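Side-chain contacts in cytochrome c2 (Rhodobacter sphaeroides, PDB 1CXC), which carries electrons with its covalently held heme c, reducing the photo-oxidized bacteriochlorophyll in the photosynthesis of this purple bacterium: residues V44-T47 with A48-A52; K55-G58 with E59-E63; K62-A66 with K67-W71. All blocks are in the same frame, centred on the assembly; numbering follows the deposited sequence.

Overall arrangement
All three contacts are local, between neighbours in sequence, and together they wrap the propionate edge of the heme. Interaction 1 is a partly buried loop turn whose arginine and backbone grip one propionate. Interaction 2, the most buried of the three, starts helix 59-66 and bonds both propionates through a tyrosine hydroxyl and a glycine N-H. Interaction 3 ends the same helix, largely by backbone bonds, and its exposed lysine side contrasts with the buried leucine and tryptophan on the heme side. The ends meet: Tyr57 OH lies 3.0 Å from Gln51 N, Ala48 pairs with Leu69 through the backbone, and Met61 packs on Trp71.

Interaction 1 of 3, residues V44-T47 with A48-A52; sequences VGRT and AGTQA. With HEC (heme c), chain B.
Thr50 folds back onto Thr47 across a type II beta turn, Thr47 to Thr50, in the loop between strand 28-30 and helix 59-66. The turn is clasped by a side-chain hydrogen bond: Thr50 OG1 donates to Thr47 O at 2.7 Å, coming in 29° out of the carbonyl plane. Thr50 OG1 stands between its backbone N and carbonyl carbon (chi1 68°), which aims it back at that oxygen. Apolar contact backs this up, the methyls Thr47 CG2 and Thr50 CG2 meeting at 3.7 Å.

Polar contacts with the heme form the second group. Arg46 NH1 donates to heme O1A at 3.1 Å, the oxygen lying at the edge of the guanidinium, while Gly49 N gives a straighter bond to heme O2A of the same propionate (3.3 Å). Gly49 has positive phi, as the third residue of a type II turn commonly does. The guanidinium should offset the carboxylate charge, and its NH2 is held by Asn39 O.

Gln51 reaches over one face of the guanidinium with its OE1 alone, the planes 48° apart. Gln51 NE2 is bonded to Asp53, and Gln51 OE1 rides 3.0 Å above the guanidinium plane, displaced toward the rim.

Interaction 2 of 3, residues K55-G58 with E59-E63; sequences KGYG and EGMKE. With HEC (heme c), chain B.
The ring of Tyr57 meets the heme propionates with its edge: O2D lies in the ring plane, 3.6 Å from Tyr57 CD1, and at the far end Tyr57 OH donates to heme O1A at 2.6 Å. That hydroxyl also bonds Gln51 N. Two partners thus grip the phenol oxygen, which should limit the ring's movement. Met61 CG comes obliquely to the ring, 3.8 Å from Tyr57 CD1, while Phe54 makes an edge-to-face contact with it.

Beyond this the Met61 chain bends, carrying its CE methyl to 3.8 Å from heme CAA, the first carbon of one propionate, and as far from heme CBD, the second carbon of the other. Lys62 runs out extended beyond CG, and its CE lies against Tyr57 CB; its NZ makes a long salt bridge with Glu59.

Gly58 joins the loop to the helix. Its N-H bonds heme O2D (2.9 Å, 164°), and its carbonyl takes the N-H of Lys62 in the carbonyl plane, with a weak bond from Met61 N. Gly58 is the N-cap of helix 59-66, which follows directly from the loop after strand 28-30; Met61 packs on Ala48 of the loop before the helix and on Trp71 of the loop that follows it.

Interaction 3 of 3, residues K62-A66 with K67-W71; sequences KEAGA and KGLAW. With HEC (heme c), chain B.
Lys67 curls back over the last turn of helix 59-66 to the carbonyl of Glu63, which receives two bonds from this one residue: Lys67 N at 3.0 Å from Glu63 O, and Lys67 NZ at 3.1 Å from that same oxygen. The two donors arrive from opposite faces of the carbonyl plane. Bends at chi2, chi3 and chi4 turn the lysine chain round to make this possible. The Glu63 side chain lies alongside and points the same way, its CG touching the ammonium, yet Glu63 OE2 stays 4.2 Å from Lys67 NZ, beyond a salt bridge.

On the inner side Leu69 carries the contact. Leu69 CD2 meets Ala64 CB at 4.0 Å and also lies over one face of the Trp71 indole, toward its rim; heme CMA sits over the centre of the opposite face. Trp71 NE1 donates to heme O2A at 3.1 Å, with an N-H...O angle of 155°. This bond tethers the NE1 edge, while the groups on the two faces should limit the indole's tilt. Tyr90 and Phe86 of helix 83-91 pack against Leu69, and backbone bonds to Ala48, Gly45 and Arg46 tie residues 69 and 71 to the loop of interaction 1.

Gly68 takes positive phi (116°), with Gly68 N bonded to Gly65 O and Leu69 N to Ala64 O: a Schellman motif closing the helix and sending the chain on to the tryptophan at the heme propionate site.

Interaction 1 of 3, residues V44-T47 with A48-A52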
loop_
_atom_site.group_PDB
_atom_site.type_symbol
_atom_site.label_atom_id
_atom_site.label_comp_id
_atom_site.label_asym_id
_atom_site.label_seq_id
_atom_site.Cartn_x
_atom_site.Cartn_y
_atom_site.Cartn_z
ATOM N N VAL A 44 -5.869 2.136 -4.951
ATOM C CA VAL A 44 -7.170 1.489 -4.879
ATOM C C VAL A 44 -7.538 0.750 -6.151
ATOM O O VAL A 44 -7.680 1.349 -7.207
ATOM C CB VAL A 44 -8.250 2.518 -4.504
ATOM C CG1 VAL A 44 -9.609 1.835 -4.452
ATOM C CG2 VAL A 44 -7.949 3.126 -3.136
ATOM N N GLY A 45 -7.596 -0.589 -6.083
ATOM C CA GLY A 45 -7.915 -1.369 -7.260
ATOM C C GLY A 45 -6.731 -1.561 -8.189
ATOM O O GLY A 45 -6.808 -2.311 -9.154
ATOM N N ARG A 46 -5.520 -1.222 -7.766
ATOM C CA ARG A 46 -4.376 -1.398 -8.627
ATOM C C ARG A 46 -3.752 -2.780 -8.461
ATOM O O ARG A 46 -3.614 -3.320 -7.356
ATOM C CB ARG A 46 -3.353 -0.314 -8.264
ATOM C CG ARG A 46 -2.133 -0.134 -9.169
ATOM C CD ARG A 46 -0.929 0.286 -8.307
ATOM N NE ARG A 46 -0.829 1.709 -8.187
ATOM C CZ ARG A 46 -0.253 2.331 -7.149
ATOM N NH1 ARG A 46 0.776 1.837 -6.461
ATOM N NH2 ARG A 46 -0.306 3.631 -7.231
ATOM N N THR A 47 -3.289 -3.358 -9.581
ATOM C CA THR A 47 -2.616 -4.647 -9.530
ATOM C C THR A 47 -1.306 -4.470 -8.810
ATOM O O THR A 47 -0.564 -3.507 -9.060
ATOM C CB THR A 47 -2.306 -5.161 -10.923
ATOM O OG1 THR A 47 -3.569 -5.256 -11.533
ATOM C CG2 THR A 47 -1.606 -6.515 -10.890
ATOM N N ALA A 48 -1.039 -5.359 -7.871
ATOM C CA ALA A 48 0.165 -5.262 -7.078
ATOM C C ALA A 48 1.434 -5.350 -7.904
ATOM O O ALA A 48 1.487 -6.073 -8.898
ATOM C CB ALA A 48 0.155 -6.395 -6.058
ATOM N N GLY A 49 2.450 -4.525 -7.600
ATOM C CA GLY A 49 3.704 -4.611 -8.331
ATOM C C GLY A 49 3.623 -4.017 -9.713
ATOM O O GLY A 49 4.506 -4.257 -10.515
ATOM N N THR A 50 2.830 -2.979 -9.903
ATOM C CA THR A 50 2.725 -2.425 -11.234
ATOM C C THR A 50 2.879 -0.910 -11.329
ATOM O O THR A 50 2.704 -0.379 -12.417
ATOM C CB THR A 50 1.411 -2.852 -11.944
ATOM O OG1 THR A 50 0.345 -2.234 -11.271
ATOM C CG2 THR A 50 1.189 -4.357 -11.968
ATOM N N GLN A 51 3.103 -0.148 -10.239
ATOM C CA GLN A 51 3.256 1.304 -10.413
ATOM C C GLN A 51 4.347 1.549 -11.452
ATOM O O GLN A 51 5.468 1.064 -11.299
ATOM C CB GLN A 51 3.610 1.937 -9.065
ATOM C CG GLN A 51 4.032 3.400 -9.124
ATOM C CD GLN A 51 2.854 4.314 -9.358
ATOM O OE1 GLN A 51 1.700 3.857 -9.338
ATOM N NE2 GLN A 51 3.095 5.594 -9.663
ATOM N N ALA A 52 4.054 2.277 -12.540
ATOM C CA ALA A 52 5.029 2.412 -13.619
ATOM C C ALA A 52 6.373 3.071 -13.313
ATOM O O ALA A 52 7.427 2.634 -13.790
ATOM C CB ALA A 52 4.407 3.171 -14.786
HETATM FE FE HEC B . 4.777 0.344 2.065
HETATM C CHA HEC B . 4.792 -1.343 -0.867
HETATM C CHB HEC B . 1.376 0.515 1.976
HETATM C CHC HEC B . 4.768 1.891 5.124
HETATM C CHD HEC B . 8.196 0.471 2.038
HETATM N NA HEC B . 3.369 -0.309 0.842
HETATM C C1A HEC B . 3.556 -1.013 -0.338
HETATM C C2A HEC B . 2.281 -1.348 -0.948
HETATM C C3A HEC B . 1.315 -0.854 -0.139
HETATM C C4A HEC B . 2.003 -0.181 0.950
HETATM C CMA HEC B . -0.182 -1.074 -0.305
HETATM C CAA HEC B . 2.052 -2.037 -2.285
HETATM C CBA HEC B . 1.747 -1.009 -3.363
HETATM C CGA HEC B . 1.851 -1.500 -4.798
HETATM O O1A HEC B . 2.345 -0.759 -5.623
HETATM O O2A HEC B . 1.617 -2.681 -5.030
HETATM N NB HEC B . 3.386 1.026 3.284
HETATM C C1B HEC B . 2.019 1.091 3.051
HETATM C C2B HEC B . 1.335 1.770 4.138
HETATM C C3B HEC B . 2.271 2.098 5.083
HETATM C C4B HEC B . 3.543 1.644 4.531
HETATM C CMB HEC B . -0.171 2.052 4.202
HETATM C CAB HEC B . 2.027 2.685 6.358
HETATM C CBB HEC B . 1.243 2.005 7.400
HETATM N NC HEC B . 6.178 0.989 3.319
HETATM C C1C HEC B . 5.991 1.596 4.557
HETATM C C2C HEC B . 7.257 2.014 5.126
HETATM C C3C HEC B . 8.219 1.616 4.262
HETATM C C4C HEC B . 7.544 0.996 3.139
HETATM C CMC HEC B . 7.437 2.921 6.335
HETATM C CAC HEC B . 9.591 1.807 4.393
HETATM C CBC HEC B . 10.347 1.337 5.545
HETATM N ND HEC B . 6.175 -0.276 0.850
HETATM C C1D HEC B . 7.557 -0.138 0.970
HETATM C C2D HEC B . 8.246 -0.803 -0.114
HETATM C C3D HEC B . 7.300 -1.372 -0.893
HETATM C C4D HEC B . 6.020 -1.018 -0.311
HETATM C CMD HEC B . 9.757 -0.889 -0.322
HETATM C CAD HEC B . 7.541 -2.428 -1.962
HETATM C CBD HEC B . 7.218 -3.827 -1.440
HETATM C CGD HEC B . 7.906 -4.971 -2.199
HETATM O O1D HEC B . 7.901 -6.085 -1.696
HETATM O O2D HEC B . 8.118 -4.835 -3.392
#

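Interaction 2 of 3, residues K55-G58 with E59-E63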
loop_
_atom_site.group_PDB
_atom_site.type_symbol
_atom_site.label_atom_id
_atom_site.label_comp_id
_atom_site.label_asym_id
_atom_site.label_seq_id
_atom_site.Cartn_x
_atom_site.Cartn_y
_atom_site.Cartn_z
ATOM N N LYS A 55 10.861 1.424 -9.520
ATOM C CA LYS A 55 11.698 0.346 -9.992
ATOM C C LYS A 55 12.205 -0.557 -8.875
ATOM O O LYS A 55 12.768 -1.608 -9.175
ATOM C CB LYS A 55 12.881 0.921 -10.768
ATOM C CG LYS A 55 12.458 1.774 -11.959
ATOM C CD LYS A 55 11.751 0.938 -13.025
ATOM C CE LYS A 55 11.315 1.821 -14.191
ATOM N NZ LYS A 55 10.292 1.171 -14.989
ATOM N N GLY A 56 11.648 -0.441 -7.668
ATOM C CA GLY A 56 12.160 -1.269 -6.585
ATOM C C GLY A 56 11.267 -2.402 -6.081
ATOM O O GLY A 56 11.458 -2.889 -4.956
ATOM N N TYR A 57 10.355 -2.960 -6.889
ATOM C CA TYR A 57 9.541 -4.052 -6.358
ATOM C C TYR A 57 10.332 -5.342 -6.190
ATOM O O TYR A 57 11.247 -5.642 -6.966
ATOM C CB TYR A 57 8.357 -4.368 -7.265
ATOM C CG TYR A 57 7.265 -3.329 -7.245
ATOM C CD1 TYR A 57 6.491 -3.127 -6.110
ATOM C CD2 TYR A 57 7.018 -2.625 -8.403
ATOM C CE1 TYR A 57 5.456 -2.206 -6.175
ATOM C CE2 TYR A 57 5.990 -1.715 -8.470
ATOM C CZ TYR A 57 5.213 -1.525 -7.357
ATOM O OH TYR A 57 4.121 -0.718 -7.474
ATOM N N GLY A 58 9.982 -6.134 -5.180
ATOM C CA GLY A 58 10.639 -7.402 -4.976
ATOM C C GLY A 58 9.960 -8.452 -5.853
ATOM O O GLY A 58 8.851 -8.260 -6.367
ATOM N N GLU A 59 10.551 -9.635 -5.972
ATOM C CA GLU A 59 9.959 -10.650 -6.817
ATOM C C GLU A 59 8.712 -11.253 -6.200
ATOM O O GLU A 59 7.743 -11.534 -6.901
ATOM C CB GLU A 59 10.994 -11.719 -7.130
ATOM C CG GLU A 59 12.273 -11.121 -7.708
ATOM C CD GLU A 59 12.043 -10.059 -8.786
ATOM O OE1 GLU A 59 11.236 -10.296 -9.683
ATOM O OE2 GLU A 59 12.769 -9.062 -8.812
ATOM N N GLY A 60 8.567 -11.193 -4.879
ATOM C CA GLY A 60 7.352 -11.732 -4.286
ATOM C C GLY A 60 6.133 -10.866 -4.639
ATOM O O GLY A 60 5.038 -11.381 -4.885
ATOM N N MET A 61 6.295 -9.522 -4.642
ATOM C CA MET A 61 5.203 -8.613 -4.950
ATOM C C MET A 61 4.848 -8.697 -6.419
ATOM O O MET A 61 3.700 -8.532 -6.810
ATOM C CB MET A 61 5.626 -7.184 -4.585
ATOM C CG MET A 61 4.533 -6.159 -4.833
ATOM S SD MET A 61 3.188 -6.294 -3.651
ATOM C CE MET A 61 3.867 -5.357 -2.312
ATOM N N LYS A 62 5.845 -8.797 -7.286
ATOM C CA LYS A 62 5.548 -8.901 -8.700
ATOM C C LYS A 62 4.758 -10.182 -8.970
ATOM O O LYS A 62 3.752 -10.193 -9.688
ATOM C CB LYS A 62 6.848 -8.911 -9.480
ATOM C CG LYS A 62 7.458 -7.532 -9.682
ATOM C CD LYS A 62 8.839 -7.676 -10.325
ATOM C CE LYS A 62 9.602 -6.363 -10.231
ATOM N NZ LYS A 62 10.924 -6.451 -10.833
ATOM N N GLU A 63 5.172 -11.272 -8.327
ATOM C CA GLU A 63 4.512 -12.548 -8.457
ATOM C C GLU A 63 3.044 -12.459 -8.045
ATOM O O GLU A 63 2.194 -13.169 -8.586
ATOM C CB GLU A 63 5.233 -13.506 -7.540
ATOM C CG GLU A 63 4.901 -14.957 -7.814
ATOM C CD GLU A 63 5.564 -15.929 -6.843
ATOM O OE1 GLU A 63 6.692 -15.673 -6.406
ATOM O OE2 GLU A 63 4.993 -16.997 -6.624
HETATM FE FE HEC B . 4.777 0.344 2.065
HETATM C CHA HEC B . 4.792 -1.343 -0.867
HETATM C CHB HEC B . 1.376 0.515 1.976
HETATM C CHC HEC B . 4.768 1.891 5.124
HETATM C CHD HEC B . 8.196 0.471 2.038
HETATM N NA HEC B . 3.369 -0.309 0.842
HETATM C C1A HEC B . 3.556 -1.013 -0.338
HETATM C C2A HEC B . 2.281 -1.348 -0.948
HETATM C C3A HEC B . 1.315 -0.854 -0.139
HETATM C C4A HEC B . 2.003 -0.181 0.950
HETATM C CMA HEC B . -0.182 -1.074 -0.305
HETATM C CAA HEC B . 2.052 -2.037 -2.285
HETATM C CBA HEC B . 1.747 -1.009 -3.363
HETATM C CGA HEC B . 1.851 -1.500 -4.798
HETATM O O1A HEC B . 2.345 -0.759 -5.623
HETATM O O2A HEC B . 1.617 -2.681 -5.030
HETATM N NB HEC B . 3.386 1.026 3.284
HETATM C C1B HEC B . 2.019 1.091 3.051
HETATM C C2B HEC B . 1.335 1.770 4.138
HETATM C C3B HEC B . 2.271 2.098 5.083
HETATM C C4B HEC B . 3.543 1.644 4.531
HETATM C CMB HEC B . -0.171 2.052 4.202
HETATM C CAB HEC B . 2.027 2.685 6.358
HETATM C CBB HEC B . 1.243 2.005 7.400
HETATM N NC HEC B . 6.178 0.989 3.319
HETATM C C1C HEC B . 5.991 1.596 4.557
HETATM C C2C HEC B . 7.257 2.014 5.126
HETATM C C3C HEC B . 8.219 1.616 4.262
HETATM C C4C HEC B . 7.544 0.996 3.139
HETATM C CMC HEC B . 7.437 2.921 6.335
HETATM C CAC HEC B . 9.591 1.807 4.393
HETATM C CBC HEC B . 10.347 1.337 5.545
HETATM N ND HEC B . 6.175 -0.276 0.850
HETATM C C1D HEC B . 7.557 -0.138 0.970
HETATM C C2D HEC B . 8.246 -0.803 -0.114
HETATM C C3D HEC B . 7.300 -1.372 -0.893
HETATM C C4D HEC B . 6.020 -1.018 -0.311
HETATM C CMD HEC B . 9.757 -0.889 -0.322
HETATM C CAD HEC B . 7.541 -2.428 -1.962
HETATM C CBD HEC B . 7.218 -3.827 -1.440
HETATM C CGD HEC B . 7.906 -4.971 -2.199
HETATM O O1D HEC B . 7.901 -6.085 -1.696
HETATM O O2D HEC B . 8.118 -4.835 -3.392
#

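Interaction 3 of 3, residues K62-A66 with K67-W71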
loop_
_atom_site.group_PDB
_atom_site.type_symbol
_atom_site.label_atom_id
_atom_site.label_comp_id
_atom_site.label_asym_id
_atom_site.label_seq_id
_atom_site.Cartn_x
_atom_site.Cartn_y
_atom_site.Cartn_z
ATOM N N LYS A 62 5.845 -8.797 -7.286
ATOM C CA LYS A 62 5.548 -8.901 -8.700
ATOM C C LYS A 62 4.758 -10.182 -8.970
ATOM O O LYS A 62 3.752 -10.193 -9.688
ATOM C CB LYS A 62 6.848 -8.911 -9.480
ATOM C CG LYS A 62 7.458 -7.532 -9.682
ATOM C CD LYS A 62 8.839 -7.676 -10.325
ATOM C CE LYS A 62 9.602 -6.363 -10.231
ATOM N NZ LYS A 62 10.924 -6.451 -10.833
ATOM N N GLU A 63 5.172 -11.272 -8.327
ATOM C CA GLU A 63 4.512 -12.548 -8.457
ATOM C C GLU A 63 3.044 -12.459 -8.045
ATOM O O GLU A 63 2.194 -13.169 -8.586
ATOM C CB GLU A 63 5.233 -13.506 -7.540
ATOM C CG GLU A 63 4.901 -14.957 -7.814
ATOM C CD GLU A 63 5.564 -15.929 -6.843
ATOM O OE1 GLU A 63 6.692 -15.673 -6.406
ATOM O OE2 GLU A 63 4.993 -16.997 -6.624
ATOM N N ALA A 64 2.793 -11.936 -6.844
ATOM C CA ALA A 64 1.431 -11.798 -6.376
ATOM C C ALA A 64 0.565 -11.043 -7.372
ATOM O O ALA A 64 -0.634 -11.292 -7.463
ATOM C CB ALA A 64 1.430 -11.021 -5.067
ATOM N N GLY A 65 1.057 -9.927 -7.903
ATOM C CA GLY A 65 0.289 -9.186 -8.882
ATOM C C GLY A 65 0.006 -10.078 -10.093
ATOM O O GLY A 65 -1.055 -9.945 -10.716
ATOM N N ALA A 66 1.033 -10.787 -10.605
ATOM C CA ALA A 66 0.807 -11.701 -11.746
ATOM C C ALA A 66 -0.288 -12.714 -11.432
ATOM O O ALA A 66 -1.036 -13.119 -12.313
ATOM C CB ALA A 66 2.051 -12.512 -12.070
ATOM N N LYS A 67 -0.354 -13.168 -10.187
ATOM C CA LYS A 67 -1.376 -14.091 -9.758
ATOM C C LYS A 67 -2.734 -13.429 -9.859
ATOM O O LYS A 67 -3.720 -14.014 -9.442
ATOM C CB LYS A 67 -1.153 -14.481 -8.303
ATOM C CG LYS A 67 -0.787 -15.938 -8.085
ATOM C CD LYS A 67 0.660 -16.078 -7.632
ATOM C CE LYS A 67 1.448 -16.946 -8.608
ATOM N NZ LYS A 67 2.151 -16.140 -9.598
ATOM N N GLY A 68 -2.760 -12.108 -9.863
ATOM C CA GLY A 68 -4.030 -11.429 -9.968
ATOM C C GLY A 68 -4.396 -10.601 -8.741
ATOM O O GLY A 68 -5.442 -9.966 -8.747
ATOM N N LEU A 69 -3.446 -10.313 -7.845
ATOM C CA LEU A 69 -3.782 -9.508 -6.673
ATOM C C LEU A 69 -3.927 -8.016 -6.962
ATOM O O LEU A 69 -3.123 -7.440 -7.688
ATOM C CB LEU A 69 -2.723 -9.663 -5.602
ATOM C CG LEU A 69 -2.734 -8.599 -4.492
ATOM C CD1 LEU A 69 -3.997 -8.727 -3.662
ATOM C CD2 LEU A 69 -1.489 -8.705 -3.616
ATOM N N ALA A 70 -5.115 -7.475 -6.750
ATOM C CA ALA A 70 -5.372 -6.051 -6.935
ATOM C C ALA A 70 -5.750 -5.536 -5.543
ATOM O O ALA A 70 -6.536 -6.153 -4.836
ATOM C CB ALA A 70 -6.545 -5.890 -7.878
ATOM N N TRP A 71 -5.326 -4.347 -5.136
ATOM C CA TRP A 71 -5.580 -3.940 -3.763
ATOM C C TRP A 71 -6.995 -3.588 -3.359
ATOM O O TRP A 71 -7.684 -2.824 -4.056
ATOM C CB TRP A 71 -4.647 -2.772 -3.416
ATOM C CG TRP A 71 -3.186 -3.202 -3.404
ATOM C CD1 TRP A 71 -2.331 -2.784 -4.389
ATOM C CD2 TRP A 71 -2.605 -4.066 -2.513
ATOM N NE1 TRP A 71 -1.206 -3.399 -4.109
ATOM C CE2 TRP A 71 -1.313 -4.151 -3.009
ATOM C CE3 TRP A 71 -2.997 -4.810 -1.401
ATOM C CZ2 TRP A 71 -0.374 -4.951 -2.409
ATOM C CZ3 TRP A 71 -2.056 -5.627 -0.794
ATOM C CH2 TRP A 71 -0.758 -5.685 -1.293
HETATM FE FE HEC B . 4.777 0.344 2.065
HETATM C CHA HEC B . 4.792 -1.343 -0.867
HETATM C CHB HEC B . 1.376 0.515 1.976
HETATM C CHC HEC B . 4.768 1.891 5.124
HETATM C CHD HEC B . 8.196 0.471 2.038
HETATM N NA HEC B . 3.369 -0.309 0.842
HETATM C C1A HEC B . 3.556 -1.013 -0.338
HETATM C C2A HEC B . 2.281 -1.348 -0.948
HETATM C C3A HEC B . 1.315 -0.854 -0.139
HETATM C C4A HEC B . 2.003 -0.181 0.950
HETATM C CMA HEC B . -0.182 -1.074 -0.305
HETATM C CAA HEC B . 2.052 -2.037 -2.285
HETATM C CBA HEC B . 1.747 -1.009 -3.363
HETATM C CGA HEC B . 1.851 -1.500 -4.798
HETATM O O1A HEC B . 2.345 -0.759 -5.623
HETATM O O2A HEC B . 1.617 -2.681 -5.030
HETATM N NB HEC B . 3.386 1.026 3.284
HETATM C C1B HEC B . 2.019 1.091 3.051
HETATM C C2B HEC B . 1.335 1.770 4.138
HETATM C C3B HEC B . 2.271 2.098 5.083
HETATM C C4B HEC B . 3.543 1.644 4.531
HETATM C CMB HEC B . -0.171 2.052 4.202
HETATM C CAB HEC B . 2.027 2.685 6.358
HETATM C CBB HEC B . 1.243 2.005 7.400
HETATM N NC HEC B . 6.178 0.989 3.319
HETATM C C1C HEC B . 5.991 1.596 4.557
HETATM C C2C HEC B . 7.257 2.014 5.126
HETATM C C3C HEC B . 8.219 1.616 4.262
HETATM C C4C HEC B . 7.544 0.996 3.139
HETATM C CMC HEC B . 7.437 2.921 6.335
HETATM C CAC HEC B . 9.591 1.807 4.393
HETATM C CBC HEC B . 10.347 1.337 5.545
HETATM N ND HEC B . 6.175 -0.276 0.850
HETATM C C1D HEC B . 7.557 -0.138 0.970
HETATM C C2D HEC B . 8.246 -0.803 -0.114
HETATM C C3D HEC B . 7.300 -1.372 -0.893
HETATM C C4D HEC B . 6.020 -1.018 -0.311
HETATM C CMD HEC B . 9.757 -0.889 -0.322
HETATM C CAD HEC B . 7.541 -2.428 -1.962
HETATM C CBD HEC B . 7.218 -3.827 -1.440
HETATM C CGD HEC B . 7.906 -4.971 -2.199
HETATM O O1D HEC B . 7.901 -6.085 -1.696
HETATM O O2D HEC B . 8.118 -4.835 -3.392
#